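PDB 2QGM: succinoglycan biosynthesis protein from Bacillus cereus ATCC 14579, which is probably an erythromycin esterase-like enzyme whose own substrate is not established, with a possible part in succinoglycan biosynthesis. Local coordinates for residues Q166-D171 against A290-E295; D365-D370 against P406-G411. All coordinates share one frame; numbering follows the deposited sequence.

Both contacts belong to one erythromycin esterase family region and come in series, contact 1 closing before contact 2 opens. Their centres lie about 30 Å apart, and their nearest atoms are about 12 Å from each other. The centre of contact 1 is about 11 Å from the centre of the chain, where strand 166-171, outermost in the mixed eight-stranded sheet, meets helix 276-297. The centre of contact 2 is farther out, at about 19 Å, where the chain leaving strand 363-366 passes strand 404-408 and the loop after it; these strands belong to two small two-stranded antiparallel sheets. Contact 1 thus joins a helix to the edge strand of the main sheet, whereas contact 2 lies among elements outside it.

Contact 1: residues Q166-D171 against A290-E295; sequences QFIGLD and AMWAQE
Ile168, Leu170 and Ala290 bury the most surface where the sheet's outermost strand, 166-171, packs against the helix 276-297, an alpha/beta layer contact. The two segments run nearly antiparallel, at 155°, with axes 9.5 Å apart at closest approach. The first bond of the Ile168 side chain heads for the helix. Its CG1 lies beside its own backbone N (chi1 -57°), and a chi2 of 94°, off the staggered positions, places CD1 3.8 Å from Ala293 CB. A beta-branched residue suits a strand, and here the CG1-CD1 branch lies against that methyl. The small Ala293 suits the other side, because it lets the isoleucine come close to the helix backbone. Ile168 CG1 also meets the six-membered ring of Trp292 at its edge, near the ring plane, with CZ3 4.3 Å away. Ile254 and Ala258 of helix 253-269 also touch this indole, and both Trp255 and Phe297 stack edge-to-face with it, so Ile168 borders an aromatic cluster.

One turn earlier on the helix, Ala290 is met by Leu170. The strand stays tied to strand 108-111 through backbone hydrogen bonds of Ile168 and Leu170 with Met111, while Leu170 O is hydrogen-bonded to His289 ND1. Leucine suits this buried place because its branched end reaches the helix although its first bond does not aim there: CD2 lies 4.0 Å from Ala290 CB and 3.4 Å from Ala290 N.

Contact 2: residues D365-D370 against P406-G411; sequences DTIPQD and PLLSIG
Ile367 meets Leu408 and Ile410 in the apolar part of this contact, where the chain just beyond strand 363-366 passes the end of strand 404-408 and the loop after it. The touching parts run almost oppositely, at 170°. Ile367 CG2 approaches Leu408 CD2 to 3.8 Å, the two side chains crossing at about a right angle; leucine is long enough to carry this methyl out to Ile367. The CG1 branch of Ile367 turns to Ile410, with CG1 4.3 Å from Ile410 CD1. A residue branched at CB can thus serve two partners, and Phe348 of strand 346-350 touches both isoleucines.

The second kind of contact pairs a carboxylate with a proline ring. Asp370 CG stands anti to its backbone N (chi1 -170°), which brings the acid across Pro406: OD2 lies 3.8 Å from CB and 3.9 Å from CG of that proline, ring CH2 groups without a polar partner to offer. Aspartate suits this place because OD1 accepts a hydrogen bond from Lys372 N, forming an Asx turn. Tyr421 OH is hydrogen-bonded to Pro368 O.

Between these two segments, then, cohesion comes from dispersion and shape, while the Asp370 carboxylate is probably oriented mainly by Lys372 N.

Contact 1: residues Q166-D171 against A290-E295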
ATOM      1  N   GLN A 166       8.163   7.081 -10.143  1.00 15.11           N
ATOM      2  CA  GLN A 166       8.284   7.927  -8.967  1.00 14.94           C
ATOM      3  C   GLN A 166       7.922   7.060  -7.765  1.00 13.89           C
ATOM      4  O   GLN A 166       6.938   6.320  -7.799  1.00 14.76           O
ATOM      5  CB  GLN A 166       7.314   9.114  -9.059  1.00 12.67           C
ATOM      6  CG  GLN A 166       7.618  10.092 -10.198  1.00 16.73           C
ATOM      7  CD  GLN A 166       8.974  10.757 -10.053  1.00 18.41           C
ATOM      8  OE1 GLN A 166       9.327  11.246  -8.977  1.00 18.74           O
ATOM      9  NE2 GLN A 166       9.737  10.794 -11.140  1.00 19.28           N
ATOM     10  N   PHE A 167       8.727   7.131  -6.712  1.00 14.06           N
ATOM     11  CA  PHE A 167       8.435   6.366  -5.509  1.00 12.95           C
ATOM     12  C   PHE A 167       7.843   7.352  -4.512  1.00 13.58           C
ATOM     13  O   PHE A 167       8.445   8.400  -4.244  1.00 14.93           O
ATOM     14  CB  PHE A 167       9.714   5.753  -4.932  1.00 13.68           C
ATOM     15  CG  PHE A 167       9.455   4.732  -3.864  1.00 16.92           C
ATOM     16  CD1 PHE A 167       8.899   5.107  -2.638  1.00 20.00           C
ATOM     17  CD2 PHE A 167       9.715   3.390  -4.098  1.00 19.34           C
ATOM     18  CE1 PHE A 167       8.604   4.146  -1.666  1.00 21.47           C
ATOM     19  CE2 PHE A 167       9.427   2.424  -3.135  1.00 20.45           C
ATOM     20  CZ  PHE A 167       8.868   2.798  -1.916  1.00 20.84           C
ATOM     21  N   ILE A 168       6.664   7.026  -3.987  1.00 11.16           N
ATOM     22  CA  ILE A 168       5.986   7.885  -3.022  1.00 11.70           C
ATOM     23  C   ILE A 168       5.696   7.110  -1.736  1.00 10.54           C
ATOM     24  O   ILE A 168       5.134   6.014  -1.783  1.00 10.49           O
ATOM     25  CB  ILE A 168       4.624   8.403  -3.573  1.00 12.07           C
ATOM     26  CG1 ILE A 168       4.819   9.156  -4.884  1.00 16.23           C
ATOM     27  CG2 ILE A 168       3.938   9.273  -2.537  1.00 16.58           C
ATOM     28  CD1 ILE A 168       4.628   8.292  -6.105  1.00 16.97           C
ATOM     29  N   GLY A 169       6.084   7.683  -0.599  1.00 11.84           N
ATOM     30  CA  GLY A 169       5.810   7.061   0.689  1.00 12.58           C
ATOM     31  C   GLY A 169       4.507   7.666   1.183  1.00 12.37           C
ATOM     32  O   GLY A 169       4.470   8.831   1.575  1.00 12.65           O
ATOM     33  N   LEU A 170       3.436   6.881   1.152  1.00 12.37           N
ATOM     34  CA  LEU A 170       2.105   7.352   1.541  1.00 14.36           C
ATOM     35  C   LEU A 170       1.861   7.593   3.020  1.00 13.62           C
ATOM     36  O   LEU A 170       1.078   8.474   3.384  1.00 14.69           O
ATOM     37  CB  LEU A 170       1.048   6.345   1.090  1.00 16.69           C
ATOM     38  CG  LEU A 170       0.922   5.956  -0.380  1.00 14.11           C
ATOM     39  CD1 LEU A 170      -0.037   4.776  -0.485  1.00 17.98           C
ATOM     40  CD2 LEU A 170       0.428   7.136  -1.194  1.00 19.86           C
ATOM     41  N   ASP A 171       2.513   6.791   3.853  1.00 16.16           N
ATOM     42  CA  ASP A 171       2.313   6.824   5.299  1.00 16.38           C
ATOM     43  C   ASP A 171       2.859   7.981   6.112  1.00 15.89           C
ATOM     44  O   ASP A 171       3.746   8.731   5.685  1.00 12.48           O
ATOM     45  CB  ASP A 171       2.802   5.511   5.921  1.00 14.99           C
ATOM     46  CG  ASP A 171       1.752   4.861   6.815  1.00 15.94           C
ATOM     47  OD1 ASP A 171       0.978   5.598   7.458  1.00 15.53           O
ATOM     48  OD2 ASP A 171       1.710   3.614   6.881  1.00 15.15           O
ATOM     49  N   ALA A 290      -1.917   9.294  -2.473  1.00 15.85           N
ATOM     50  CA  ALA A 290      -1.968   8.518  -3.710  1.00 15.42           C
ATOM     51  C   ALA A 290      -2.477   9.381  -4.868  1.00 15.00           C
ATOM     52  O   ALA A 290      -1.925   9.348  -5.973  1.00 14.75           O
ATOM     53  CB  ALA A 290      -2.861   7.317  -3.526  1.00 15.13           C
HETATM   54  N   MSE A 291      -3.532  10.150  -4.606  1.00 16.81           N
HETATM   55  CA  MSE A 291      -4.105  11.027  -5.616  1.00 16.62           C
HETATM   56  C   MSE A 291      -3.200  12.213  -5.899  1.00 14.85           C
HETATM   57  O   MSE A 291      -3.170  12.716  -7.017  1.00 16.79           O
HETATM   58  CB  MSE A 291      -5.504  11.474  -5.183  1.00 17.81           C
HETATM   59  CG  MSE A 291      -6.484  10.309  -5.281  1.00 17.91           C
HETATM   60 SE   MSE A 291      -8.321  10.682  -4.812  1.00 28.21          SE
HETATM   61  CE  MSE A 291      -8.720  12.002  -6.174  1.00 21.02           C
ATOM     62  N   TRP A 292      -2.450  12.659  -4.897  1.00 15.47           N
ATOM     63  CA  TRP A 292      -1.538  13.769  -5.120  1.00 15.57           C
ATOM     64  C   TRP A 292      -0.486  13.327  -6.144  1.00 14.05           C
ATOM     65  O   TRP A 292      -0.087  14.091  -7.013  1.00 14.41           O
ATOM     66  CB  TRP A 292      -0.839  14.179  -3.821  1.00 17.28           C
ATOM     67  CG  TRP A 292       0.355  15.050  -4.064  1.00 16.14           C
ATOM     68  CD1 TRP A 292       0.364  16.399  -4.277  1.00 17.39           C
ATOM     69  CD2 TRP A 292       1.711  14.613  -4.178  1.00 15.92           C
ATOM     70  NE1 TRP A 292       1.648  16.829  -4.517  1.00 18.35           N
ATOM     71  CE2 TRP A 292       2.499  15.748  -4.465  1.00 19.85           C
ATOM     72  CE3 TRP A 292       2.345  13.366  -4.068  1.00 19.09           C
ATOM     73  CZ2 TRP A 292       3.886  15.680  -4.648  1.00 19.10           C
ATOM     74  CZ3 TRP A 292       3.723  13.295  -4.248  1.00 20.64           C
ATOM     75  CH2 TRP A 292       4.477  14.447  -4.535  1.00 19.26           C
ATOM     76  N   ALA A 293      -0.045  12.080  -6.033  1.00 17.10           N
ATOM     77  CA  ALA A 293       0.961  11.564  -6.938  1.00 16.39           C
ATOM     78  C   ALA A 293       0.452  11.544  -8.376  1.00 15.28           C
ATOM     79  O   ALA A 293       1.171  11.922  -9.307  1.00 16.30           O
ATOM     80  CB  ALA A 293       1.378  10.165  -6.516  1.00 17.60           C
ATOM     81  N   GLN A 294      -0.785  11.096  -8.552  1.00 15.58           N
ATOM     82  CA  GLN A 294      -1.383  11.008  -9.878  1.00 15.91           C
ATOM     83  C   GLN A 294      -1.571  12.381 -10.507  1.00 17.69           C
ATOM     84  O   GLN A 294      -1.207  12.600 -11.660  1.00 19.06           O
ATOM     85  CB  GLN A 294      -2.739  10.309  -9.798  1.00 16.55           C
ATOM     86  CG  GLN A 294      -3.480  10.222 -11.121  1.00 17.71           C
ATOM     87  CD  GLN A 294      -2.708   9.467 -12.187  1.00 19.25           C
ATOM     88  OE1 GLN A 294      -2.015   8.488 -11.900  1.00 19.11           O
ATOM     89  NE2 GLN A 294      -2.834   9.914 -13.428  1.00 19.69           N
ATOM     90  N   GLU A 295      -2.129  13.314  -9.745  1.00 19.72           N
ATOM     91  CA  GLU A 295      -2.376  14.644 -10.281  1.00 21.15           C
ATOM     92  C   GLU A 295      -1.114  15.461 -10.517  1.00 20.50           C
ATOM     93  O   GLU A 295      -1.103  16.363 -11.349  1.00 22.58           O
ATOM     94  CB  GLU A 295      -3.322  15.427  -9.368  1.00 24.01           C
ATOM     95  CG  GLU A 295      -2.808  15.670  -7.970  1.00 29.86           C
ATOM     96  CD  GLU A 295      -3.752  16.532  -7.141  1.00 33.41           C
ATOM     97  OE1 GLU A 295      -3.837  17.752  -7.406  1.00 37.38           O
ATOM     98  OE2 GLU A 295      -4.414  15.983  -6.237  1.00 34.69           O
TER

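Contact 2: residues D365-D370 against P406-G411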
ATOM      1  N   ASP A 365       5.186 -17.756  11.911  1.00 23.00           N
ATOM      2  CA  ASP A 365       3.991 -18.427  12.404  1.00 24.21           C
ATOM      3  C   ASP A 365       3.297 -19.143  11.249  1.00 23.72           C
ATOM      4  O   ASP A 365       3.717 -19.023  10.096  1.00 21.53           O
ATOM      5  CB  ASP A 365       3.050 -17.420  13.072  1.00 27.60           C
ATOM      6  CG  ASP A 365       1.916 -18.092  13.819  1.00 32.40           C
ATOM      7  OD1 ASP A 365       2.088 -19.261  14.230  1.00 34.21           O
ATOM      8  OD2 ASP A 365       0.856 -17.454  14.011  1.00 36.03           O
ATOM      9  N   THR A 366       2.242 -19.891  11.557  1.00 22.52           N
ATOM     10  CA  THR A 366       1.526 -20.643  10.533  1.00 22.33           C
ATOM     11  C   THR A 366       0.109 -20.142  10.316  1.00 22.56           C
ATOM     12  O   THR A 366      -0.595 -19.791  11.262  1.00 21.68           O
ATOM     13  CB  THR A 366       1.481 -22.139  10.903  1.00 21.83           C
ATOM     14  OG1 THR A 366       2.808 -22.587  11.208  1.00 21.48           O
ATOM     15  CG2 THR A 366       0.927 -22.966   9.751  1.00 22.31           C
ATOM     16  N   ILE A 367      -0.310 -20.122   9.057  1.00 21.96           N
ATOM     17  CA  ILE A 367      -1.642 -19.664   8.702  1.00 24.44           C
ATOM     18  C   ILE A 367      -2.734 -20.581   9.251  1.00 26.40           C
ATOM     19  O   ILE A 367      -2.795 -21.763   8.904  1.00 26.25           O
ATOM     20  CB  ILE A 367      -1.801 -19.585   7.169  1.00 23.72           C
ATOM     21  CG1 ILE A 367      -0.835 -18.544   6.602  1.00 24.35           C
ATOM     22  CG2 ILE A 367      -3.239 -19.224   6.803  1.00 24.92           C
ATOM     23  CD1 ILE A 367      -0.882 -18.432   5.084  1.00 24.50           C
ATOM     24  N   PRO A 368      -3.606 -20.046  10.120  1.00 28.95           N
ATOM     25  CA  PRO A 368      -4.690 -20.850  10.692  1.00 30.22           C
ATOM     26  C   PRO A 368      -5.657 -21.288   9.593  1.00 31.19           C
ATOM     27  O   PRO A 368      -5.920 -20.541   8.649  1.00 29.58           O
ATOM     28  CB  PRO A 368      -5.355 -19.892  11.677  1.00 30.51           C
ATOM     29  CG  PRO A 368      -4.253 -18.975  12.070  1.00 30.94           C
ATOM     30  CD  PRO A 368      -3.549 -18.721  10.760  1.00 29.83           C
ATOM     31  N   GLN A 369      -6.186 -22.497   9.735  1.00 32.19           N
ATOM     32  CA  GLN A 369      -7.120 -23.065   8.776  1.00 34.31           C
ATOM     33  C   GLN A 369      -8.578 -22.792   9.150  1.00 34.15           C
ATOM     34  O   GLN A 369      -8.932 -22.759  10.330  1.00 35.11           O
ATOM     35  CB  GLN A 369      -6.882 -24.575   8.682  1.00 37.00           C
ATOM     36  CG  GLN A 369      -7.967 -25.360   7.971  1.00 40.66           C
ATOM     37  CD  GLN A 369      -7.849 -26.858   8.209  1.00 42.52           C
ATOM     38  OE1 GLN A 369      -8.674 -27.641   7.738  1.00 43.20           O
ATOM     39  NE2 GLN A 369      -6.817 -27.264   8.948  1.00 43.32           N
ATOM     40  N   ASP A 370      -9.404 -22.581   8.127  1.00 33.05           N
ATOM     41  CA  ASP A 370     -10.841 -22.340   8.278  1.00 32.45           C
ATOM     42  C   ASP A 370     -11.506 -22.875   7.011  1.00 32.34           C
ATOM     43  O   ASP A 370     -11.462 -22.236   5.961  1.00 30.52           O
ATOM     44  CB  ASP A 370     -11.147 -20.848   8.422  1.00 30.64           C
ATOM     45  CG  ASP A 370     -12.592 -20.591   8.820  1.00 31.13           C
ATOM     46  OD1 ASP A 370     -13.493 -21.246   8.255  1.00 30.69           O
ATOM     47  OD2 ASP A 370     -12.839 -19.734   9.695  1.00 29.46           O
ATOM     48  N   PRO A 406     -15.821 -16.280   5.858  1.00 26.50           N
ATOM     49  CA  PRO A 406     -14.592 -15.835   6.517  1.00 25.57           C
ATOM     50  C   PRO A 406     -13.520 -15.478   5.495  1.00 25.68           C
ATOM     51  O   PRO A 406     -13.351 -16.178   4.492  1.00 25.20           O
ATOM     52  CB  PRO A 406     -14.195 -17.041   7.363  1.00 26.63           C
ATOM     53  CG  PRO A 406     -15.524 -17.678   7.683  1.00 25.59           C
ATOM     54  CD  PRO A 406     -16.233 -17.606   6.350  1.00 27.04           C
ATOM     55  N   LEU A 407     -12.814 -14.380   5.745  1.00 23.28           N
ATOM     56  CA  LEU A 407     -11.737 -13.945   4.863  1.00 21.57           C
ATOM     57  C   LEU A 407     -10.500 -13.776   5.726  1.00 21.99           C
ATOM     58  O   LEU A 407     -10.531 -13.094   6.748  1.00 19.65           O
ATOM     59  CB  LEU A 407     -12.073 -12.616   4.184  1.00 21.91           C
ATOM     60  CG  LEU A 407     -10.966 -12.024   3.296  1.00 19.58           C
ATOM     61  CD1 LEU A 407     -10.782 -12.887   2.056  1.00 19.73           C
ATOM     62  CD2 LEU A 407     -11.330 -10.610   2.892  1.00 21.45           C
ATOM     63  N   LEU A 408      -9.411 -14.406   5.309  1.00 20.64           N
ATOM     64  CA  LEU A 408      -8.162 -14.339   6.046  1.00 19.06           C
ATOM     65  C   LEU A 408      -7.539 -12.958   5.929  1.00 19.07           C
ATOM     66  O   LEU A 408      -7.587 -12.346   4.868  1.00 20.33           O
ATOM     67  CB  LEU A 408      -7.175 -15.359   5.494  1.00 18.52           C
ATOM     68  CG  LEU A 408      -5.766 -15.256   6.081  1.00 18.14           C
ATOM     69  CD1 LEU A 408      -5.803 -15.723   7.532  1.00 18.85           C
ATOM     70  CD2 LEU A 408      -4.791 -16.091   5.247  1.00 18.21           C
ATOM     71  N   SER A 409      -6.951 -12.479   7.018  1.00 20.16           N
ATOM     72  CA  SER A 409      -6.290 -11.179   7.031  1.00 19.42           C
ATOM     73  C   SER A 409      -5.327 -11.159   8.211  1.00 19.37           C
ATOM     74  O   SER A 409      -5.740 -11.188   9.368  1.00 18.88           O
ATOM     75  CB  SER A 409      -7.315 -10.056   7.151  1.00 21.04           C
ATOM     76  OG  SER A 409      -6.738  -8.811   6.790  1.00 21.86           O
ATOM     77  N   ILE A 410      -4.033 -11.121   7.902  1.00 18.85           N
ATOM     78  CA  ILE A 410      -2.994 -11.135   8.931  1.00 19.65           C
ATOM     79  C   ILE A 410      -2.103  -9.905   8.832  1.00 21.20           C
ATOM     80  O   ILE A 410      -1.537  -9.617   7.776  1.00 19.49           O
ATOM     81  CB  ILE A 410      -2.095 -12.385   8.804  1.00 19.91           C
ATOM     82  CG1 ILE A 410      -2.960 -13.656   8.857  1.00 19.84           C
ATOM     83  CG2 ILE A 410      -1.064 -12.394   9.928  1.00 19.14           C
ATOM     84  CD1 ILE A 410      -2.180 -14.935   8.608  1.00 21.57           C
ATOM     85  N   GLY A 411      -1.978  -9.187   9.943  1.00 21.29           N
ATOM     86  CA  GLY A 411      -1.145  -7.998   9.966  1.00 23.69           C
ATOM     87  C   GLY A 411       0.295  -8.303  10.335  1.00 24.03           C
ATOM     88  O   GLY A 411       0.762  -9.436  10.187  1.00 24.09           O
TER